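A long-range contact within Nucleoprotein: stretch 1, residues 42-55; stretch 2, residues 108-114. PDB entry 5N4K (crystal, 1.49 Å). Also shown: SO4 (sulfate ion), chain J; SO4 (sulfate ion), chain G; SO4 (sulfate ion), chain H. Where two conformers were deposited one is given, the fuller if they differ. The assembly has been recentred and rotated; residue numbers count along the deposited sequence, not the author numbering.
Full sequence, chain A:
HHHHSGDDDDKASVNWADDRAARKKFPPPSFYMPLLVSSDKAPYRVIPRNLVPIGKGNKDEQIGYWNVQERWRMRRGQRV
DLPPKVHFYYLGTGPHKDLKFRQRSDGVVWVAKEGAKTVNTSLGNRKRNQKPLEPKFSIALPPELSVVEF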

ATOM      1  N   ALA A  42     -13.145  10.073   8.166  1.00 25.97           N
ATOM      2  CA  ALA A  42     -12.433   9.300   7.135  1.00 26.57           C
ATOM      3  C   ALA A  42     -11.758  10.222   6.126  1.00 21.21           C
ATOM      4  O   ALA A  42     -12.302  11.185   5.642  1.00 21.42           O
ATOM      5  CB  ALA A  42     -13.352   8.411   6.388  1.00 27.50           C
ATOM      6  N   PRO A  43     -10.560   9.802   5.693  1.00 19.02           N
ATOM      7  CA  PRO A  43      -9.908  10.513   4.602  1.00 16.72           C
ATOM      8  C   PRO A  43     -10.784  10.713   3.381  1.00 16.87           C
ATOM      9  O   PRO A  43     -10.767  11.795   2.724  1.00 17.21           O
ATOM     10  CB  PRO A  43      -8.636   9.683   4.357  1.00 17.91           C
ATOM     11  CG  PRO A  43      -8.332   9.063   5.717  1.00 17.98           C
ATOM     12  CD  PRO A  43      -9.701   8.689   6.189  1.00 21.38           C
ATOM     13  N   TYR A  44     -11.537   9.662   2.978  1.00 16.90           N
ATOM     14  CA  TYR A  44     -12.413   9.854   1.850  1.00 17.39           C
ATOM     15  C   TYR A  44     -13.477  10.969   1.953  1.00 18.51           C
ATOM     16  O   TYR A  44     -13.922  11.446   0.935  1.00 20.16           O
ATOM     17  CB  TYR A  44     -13.064   8.503   1.357  1.00 20.65           C
ATOM     18  CG  TYR A  44     -13.988   7.852   2.342  1.00 21.90           C
ATOM     19  CD1 TYR A  44     -15.307   8.405   2.518  1.00 28.50           C
ATOM     20  CD2 TYR A  44     -13.643   6.782   3.118  1.00 28.56           C
ATOM     21  CE1 TYR A  44     -16.204   7.819   3.405  1.00 29.79           C
ATOM     22  CE2 TYR A  44     -14.544   6.217   4.025  1.00 27.77           C
ATOM     23  CZ  TYR A  44     -15.814   6.754   4.151  1.00 29.96           C
ATOM     24  OH  TYR A  44     -16.684   6.179   5.071  1.00 33.77           O
ATOM     25  N   ARG A  45     -13.781  11.290   3.192  1.00 19.73           N
ATOM     26  CA  ARG A  45     -14.746  12.340   3.510  0.50 23.24           C
ATOM     27  C   ARG A  45     -14.137  13.722   3.477  1.00 21.58           C
ATOM     28  O   ARG A  45     -14.752  14.697   3.020  1.00 24.03           O
ATOM     29  CB  ARG A  45     -15.351  12.048   4.902  0.50 28.90           C
ATOM     30  CG  ARG A  45     -16.815  11.604   4.882  0.50 35.11           C
ATOM     31  CD  ARG A  45     -17.707  12.666   5.566  0.50 39.41           C
ATOM     32  NE  ARG A  45     -18.001  12.310   6.960  0.50 44.06           N
ATOM     33  CZ  ARG A  45     -18.219  13.164   7.965  0.50 39.78           C
ATOM     34  NH1 ARG A  45     -18.155  14.479   7.793  0.50 39.66           N
ATOM     35  NH2 ARG A  45     -18.457  12.675   9.170  0.50 38.29           N
ATOM     36  N   VAL A  46     -12.892  13.854   3.906  1.00 17.22           N
ATOM     37  CA  VAL A  46     -12.307  15.116   4.058  1.00 18.27           C
ATOM     38  C   VAL A  46     -11.508  15.648   2.908  1.00 17.25           C
ATOM     39  O   VAL A  46     -11.246  16.842   2.774  1.00 19.16           O
ATOM     40  CB  VAL A  46     -11.544  15.334   5.390  1.00 22.32           C
ATOM     41  CG1 VAL A  46     -12.521  15.161   6.592  1.00 25.01           C
ATOM     42  CG2 VAL A  46     -10.349  14.481   5.484  1.00 22.07           C
ATOM     43  N   ILE A  47     -10.999  14.754   2.050  1.00 13.33           N
ATOM     44  CA  ILE A  47     -10.176  15.188   0.990  1.00 12.38           C
ATOM     45  C   ILE A  47     -11.042  15.653  -0.170  1.00 13.87           C
ATOM     46  O   ILE A  47     -11.853  14.848  -0.702  1.00 14.33           O
ATOM     47  CB  ILE A  47      -9.267  13.999   0.509  1.00 12.98           C
ATOM     48  CG1 ILE A  47      -8.266  13.638   1.597  1.00 13.34           C
ATOM     49  CG2 ILE A  47      -8.640  14.290  -0.856  1.00 13.41           C
ATOM     50  CD1 ILE A  47      -7.503  12.337   1.373  1.00 14.41           C
ATOM     51  N   PRO A  48     -10.977  16.940  -0.569  1.00 12.82           N
ATOM     52  CA  PRO A  48     -11.849  17.439  -1.673  1.00 12.90           C
ATOM     53  C   PRO A  48     -11.616  16.688  -2.980  1.00 11.86           C
ATOM     54  O   PRO A  48     -10.519  16.205  -3.266  1.00 11.80           O
ATOM     55  CB  PRO A  48     -11.462  18.901  -1.813  1.00 15.46           C
ATOM     56  CG  PRO A  48     -10.926  19.223  -0.445  1.00 16.89           C
ATOM     57  CD  PRO A  48     -10.163  18.040  -0.011  1.00 14.18           C
ATOM     58  N   ARG A  49     -12.686  16.654  -3.827  1.00 12.57           N
ATOM     59  CA  ARG A  49     -12.694  15.980  -5.100  1.00 12.45           C
ATOM     60  C   ARG A  49     -11.575  16.376  -5.971  1.00 11.29           C
ATOM     61  O   ARG A  49     -11.171  15.590  -6.850  1.00 11.69           O
ATOM     62  CB  ARG A  49     -14.018  16.270  -5.813  1.00 14.41           C
ATOM     63  CG  ARG A  49     -14.157  17.716  -6.340  1.00 15.32           C
ATOM     64  CD  ARG A  49     -15.429  18.120  -6.994  1.00 18.24           C
ATOM     65  NE  ARG A  49     -15.316  19.495  -7.386  1.00 18.04           N
ATOM     66  CZ  ARG A  49     -14.794  19.929  -8.496  1.00 19.19           C
ATOM     67  NH1 ARG A  49     -14.455  19.089  -9.457  1.00 21.05           N
ATOM     68  NH2 ARG A  49     -14.630  21.232  -8.683  1.00 20.17           N
ATOM     69  N   ASN A  50     -11.061  17.628  -5.859  1.00 11.06           N
ATOM     70  CA  ASN A  50     -10.135  18.172  -6.771  1.00 11.83           C
ATOM     71  C   ASN A  50      -8.802  18.556  -6.094  1.00 11.77           C
ATOM     72  O   ASN A  50      -8.061  19.389  -6.625  1.00 13.92           O
ATOM     73  CB  ASN A  50     -10.691  19.433  -7.479  1.00 14.78           C
ATOM     74  CG  ASN A  50     -11.181  20.452  -6.473  1.00 15.25           C
ATOM     75  OD1 ASN A  50     -11.451  20.225  -5.322  1.00 16.27           O
ATOM     76  ND2 ASN A  50     -11.437  21.670  -7.065  1.00 19.84           N
ATOM     77  N   LEU A  51      -8.439  17.824  -5.038  1.00 11.36           N
ATOM     78  CA  LEU A  51      -7.188  18.115  -4.277  1.00 11.71           C
ATOM     79  C   LEU A  51      -6.050  17.425  -4.991  1.00 11.77           C
ATOM     80  O   LEU A  51      -5.524  16.377  -4.535  1.00 12.15           O
ATOM     81  CB  LEU A  51      -7.354  17.694  -2.875  1.00 13.21           C
ATOM     82  CG  LEU A  51      -6.165  18.215  -1.964  1.00 14.42           C
ATOM     83  CD1 LEU A  51      -6.336  19.710  -1.698  1.00 15.45           C
ATOM     84  CD2 LEU A  51      -6.070  17.492  -0.666  1.00 14.60           C
ATOM     85  N   VAL A  52      -5.568  18.033  -6.077  1.00 11.01           N
ATOM     86  CA  VAL A  52      -4.452  17.581  -6.875  1.00 11.22           C
ATOM     87  C   VAL A  52      -3.259  18.543  -6.687  1.00 12.33           C
ATOM     88  O   VAL A  52      -3.424  19.733  -7.027  1.00 12.65           O
ATOM     89  CB  VAL A  52      -4.776  17.452  -8.401  1.00 10.22           C
ATOM     90  CG1 VAL A  52      -3.639  16.881  -9.130  1.00 11.58           C
ATOM     91  CG2 VAL A  52      -6.060  16.639  -8.641  1.00 12.20           C
ATOM     92  N   PRO A  53      -2.088  18.052  -6.248  1.00 11.57           N
ATOM     93  CA  PRO A  53      -0.923  18.966  -6.162  1.00 12.65           C
ATOM     94  C   PRO A  53      -0.637  19.576  -7.460  1.00 12.68           C
ATOM     95  O   PRO A  53      -0.782  19.025  -8.520  1.00 15.25           O
ATOM     96  CB  PRO A  53       0.219  18.052  -5.759  1.00 14.02           C
ATOM     97  CG  PRO A  53      -0.415  16.927  -5.091  1.00 12.11           C
ATOM     98  CD  PRO A  53      -1.782  16.705  -5.754  1.00 11.30           C
ATOM     99  N   ILE A  54      -0.152  20.821  -7.415  1.00 14.21           N
ATOM    100  CA  ILE A  54       0.210  21.580  -8.612  1.00 14.46           C
ATOM    101  C   ILE A  54       1.693  21.400  -9.033  1.00 15.08           C
ATOM    102  O   ILE A  54       2.504  21.240  -8.168  1.00 19.59           O
ATOM    103  CB  ILE A  54      -0.043  23.116  -8.330  1.00 15.87           C
ATOM    104  CG1 ILE A  54      -1.541  23.395  -8.091  1.00 17.78           C
ATOM    105  CG2 ILE A  54       0.506  24.010  -9.430  1.00 18.40           C
ATOM    106  CD1 ILE A  54      -1.797  24.710  -7.381  1.00 19.96           C
ATOM    107  N   GLY A  55       1.957  21.386 -10.325  1.00 16.74           N
ATOM    108  CA  GLY A  55       3.309  21.639 -10.916  1.00 20.20           C
ATOM    109  C   GLY A  55       3.943  20.557 -11.773  1.00 18.90           C
ATOM    110  O   GLY A  55       5.085  20.691 -12.159  1.00 18.70           O
ATOM    111  N   VAL A 108      -8.004   4.261  -0.681  1.00 10.67           N
ATOM    112  CA  VAL A 108      -7.616   4.979  -1.895  1.00 11.10           C
ATOM    113  C   VAL A 108      -8.675   6.044  -2.142  1.00  9.65           C
ATOM    114  O   VAL A 108      -9.874   5.776  -2.298  1.00 12.25           O
ATOM    115  CB  VAL A 108      -7.488   4.044  -3.127  1.00 11.08           C
ATOM    116  CG1 VAL A 108      -7.130   4.802  -4.368  1.00 11.74           C
ATOM    117  CG2 VAL A 108      -6.453   2.943  -2.696  1.00 11.76           C
ATOM    118  N   VAL A 109      -8.239   7.303  -2.199  1.00 10.12           N
ATOM    119  CA  VAL A 109      -9.147   8.422  -2.302  1.00 10.66           C
ATOM    120  C   VAL A 109      -8.874   9.147  -3.604  1.00 10.87           C
ATOM    121  O   VAL A 109      -7.753   9.649  -3.855  1.00 10.43           O
ATOM    122  CB  VAL A 109      -9.005   9.396  -1.130  1.00 11.86           C
ATOM    123  CG1 VAL A 109     -10.009  10.577  -1.302  1.00 12.46           C
ATOM    124  CG2 VAL A 109      -9.233   8.684   0.160  1.00 13.16           C
ATOM    125  N   TRP A 110      -9.842   9.277  -4.541  1.00  9.59           N
ATOM    126  CA  TRP A 110      -9.618   9.768  -5.872  1.00 10.16           C
ATOM    127  C   TRP A 110      -9.800  11.275  -6.044  1.00  8.79           C
ATOM    128  O   TRP A 110     -10.764  11.848  -5.455  1.00 10.90           O
ATOM    129  CB  TRP A 110     -10.572   8.995  -6.784  1.00 11.08           C
ATOM    130  CG  TRP A 110     -10.268   7.496  -6.774  1.00 10.78           C
ATOM    131  CD1 TRP A 110     -10.888   6.535  -6.031  1.00 11.81           C
ATOM    132  CD2 TRP A 110      -9.276   6.868  -7.549  1.00 10.81           C
ATOM    133  NE1 TRP A 110     -10.330   5.312  -6.346  1.00 12.04           N
ATOM    134  CE2 TRP A 110      -9.347   5.466  -7.253  1.00 10.60           C
ATOM    135  CE3 TRP A 110      -8.307   7.313  -8.414  1.00 10.85           C
ATOM    136  CZ2 TRP A 110      -8.435   4.603  -7.838  1.00 12.21           C
ATOM    137  CZ3 TRP A 110      -7.443   6.431  -9.045  1.00 11.94           C
ATOM    138  CH2 TRP A 110      -7.557   5.059  -8.726  1.00 12.02           C
ATOM    139  N   VAL A 111      -8.960  11.855  -6.861  1.00  9.40           N
ATOM    140  CA  VAL A 111      -9.000  13.323  -7.068  1.00 10.57           C
ATOM    141  C   VAL A 111      -8.755  13.613  -8.498  1.00  9.42           C
ATOM    142  O   VAL A 111      -8.010  12.950  -9.233  1.00  9.73           O
ATOM    143  CB  VAL A 111      -7.966  14.058  -6.165  1.00  9.34           C
ATOM    144  CG1 VAL A 111      -8.404  14.047  -4.710  1.00 10.54           C
ATOM    145  CG2 VAL A 111      -6.556  13.498  -6.387  1.00  9.92           C
ATOM    146  N   ALA A 112      -9.396  14.719  -8.996  1.00 10.27           N
ATOM    147  CA  ALA A 112      -9.164  15.201 -10.356  1.00 10.80           C
ATOM    148  C   ALA A 112      -9.573  16.659 -10.447  1.00 11.41           C
ATOM    149  O   ALA A 112     -10.546  17.049  -9.819  1.00 13.54           O
ATOM    150  CB  ALA A 112     -10.019  14.426 -11.376  1.00 10.30           C
ATOM    151  N   LYS A 113      -8.832  17.402 -11.237  1.00 11.38           N
ATOM    152  CA  LYS A 113      -9.248  18.739 -11.563  1.00 12.19           C
ATOM    153  C   LYS A 113      -9.989  18.803 -12.892  1.00 12.46           C
ATOM    154  O   LYS A 113      -9.912  17.904 -13.691  1.00 11.82           O
ATOM    155  CB  LYS A 113      -8.048  19.616 -11.682  1.00 14.00           C
ATOM    156  CG  LYS A 113      -7.431  19.947 -10.319  1.00 15.73           C
ATOM    157  CD  LYS A 113      -6.317  20.973 -10.602  1.00 21.44           C
ATOM    158  CE  LYS A 113      -5.972  21.798  -9.432  1.00 24.86           C
ATOM    159  NZ  LYS A 113      -4.730  22.561  -9.688  1.00 22.26           N
ATOM    160  N   GLU A 114     -10.764  19.900 -13.071  1.00 12.62           N
ATOM    161  CA  GLU A 114     -11.442  20.173 -14.315  0.50 13.08           C
ATOM    162  C   GLU A 114     -10.458  20.168 -15.464  1.00 11.98           C
ATOM    163  O   GLU A 114      -9.300  20.700 -15.387  1.00 13.83           O
ATOM    164  CB  GLU A 114     -12.114  21.538 -14.198  0.50 14.14           C
ATOM    165  CG  GLU A 114     -12.973  21.840 -15.390  0.50 13.66           C
ATOM    166  CD  GLU A 114     -13.704  23.179 -15.245  0.50 16.69           C
ATOM    167  OE1 GLU A 114     -13.055  24.213 -15.353  0.50 22.48           O
ATOM    168  OE2 GLU A 114     -14.918  23.212 -15.013  0.50 24.21           O
TER
HETATM  169  S   SO4 J 408     -11.651  22.348 -10.366  0.50 20.67           S
HETATM  170  O1  SO4 J 408     -11.636  22.835  -8.984  0.50 26.05           O
HETATM  171  O2  SO4 J 408     -11.818  23.518 -11.247  0.50 31.15           O
HETATM  172  O3  SO4 J 408     -12.721  21.350 -10.657  0.50 24.85           O
HETATM  173  O4  SO4 J 408     -10.575  21.517 -10.593  0.50 15.79           O
HETATM  174  S   SO4 G 405     -16.875  20.207  -3.756  0.70 26.47           S
HETATM  175  O1  SO4 G 405     -17.879  21.066  -3.111  0.70 36.35           O
HETATM  176  O2  SO4 G 405     -16.314  20.801  -5.038  0.70 29.01           O
HETATM  177  O3  SO4 G 405     -15.650  19.869  -2.902  0.70 32.27           O
HETATM  178  O4  SO4 G 405     -17.445  18.886  -3.799  0.70 19.84           O
HETATM  179  S   SO4 H 406     -20.031   6.866   2.698  0.70 50.43           S
HETATM  180  O1  SO4 H 406     -21.492   6.827   2.918  0.70 53.19           O
HETATM  181  O2  SO4 H 406     -19.659   8.245   2.279  0.70 50.65           O
HETATM  182  O3  SO4 H 406     -19.300   6.607   3.957  0.70 48.62           O
HETATM  183  O4  SO4 H 406     -19.752   5.797   1.703  0.70 49.02           O
HETATM  184  O   HOH W   1     -12.054  13.086  -3.116  1.00 19.87           O
HETATM  185  O   HOH W   2      -2.970  20.289 -10.149  1.00 15.90           O

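Three residues of the second stretch carry this contact: Val109, Lys113 and Val111. The strand alternates, so Val109 and Val111 point toward the first stretch while Trp110 between them points away. Val109 meets the short helix and its exit: its CG2 lies 4.0 Å from Tyr44 CB, its CG1 3.9 Å from Ile47 CB. Ile47, just past the helix, also puts CG2 3.9 Å from Val111 CG1. Val111 packs on the type I turn from Pro48 to Leu51, its CG1 4.2 Å from Leu51 CB, and beyond it CG2 lies 3.9 Å from Val52 CG2. Compact, branched side chains suit these buried places: both methyls of Val111 find partners.

One direct hydrogen bond joins the backbones, Ala112 N to Arg49 O at 2.9 Å. Arg49 O also takes a CA-H contact from Val111 CA at 3.1 Å, and Asn50 CA returns one to Ala112 O at 3.3 Å. Water 1 donates to Ile47 O (3.0 Å) and Trp110 O (2.9 Å), linking two carbonyls that could not bond each other.

Lys113 closes the far end. Its chain is extended: Lys113 CG lies 4.0 Å from Val52 CG2 and Lys113 NZ 3.7 Å from Ile54 CG1; NZ donates to water 2 (2.9 Å), which also lies 3.0 Å from Pro53 O. A long aliphatic stem with a charged tip can cover apolar surface and still reach water.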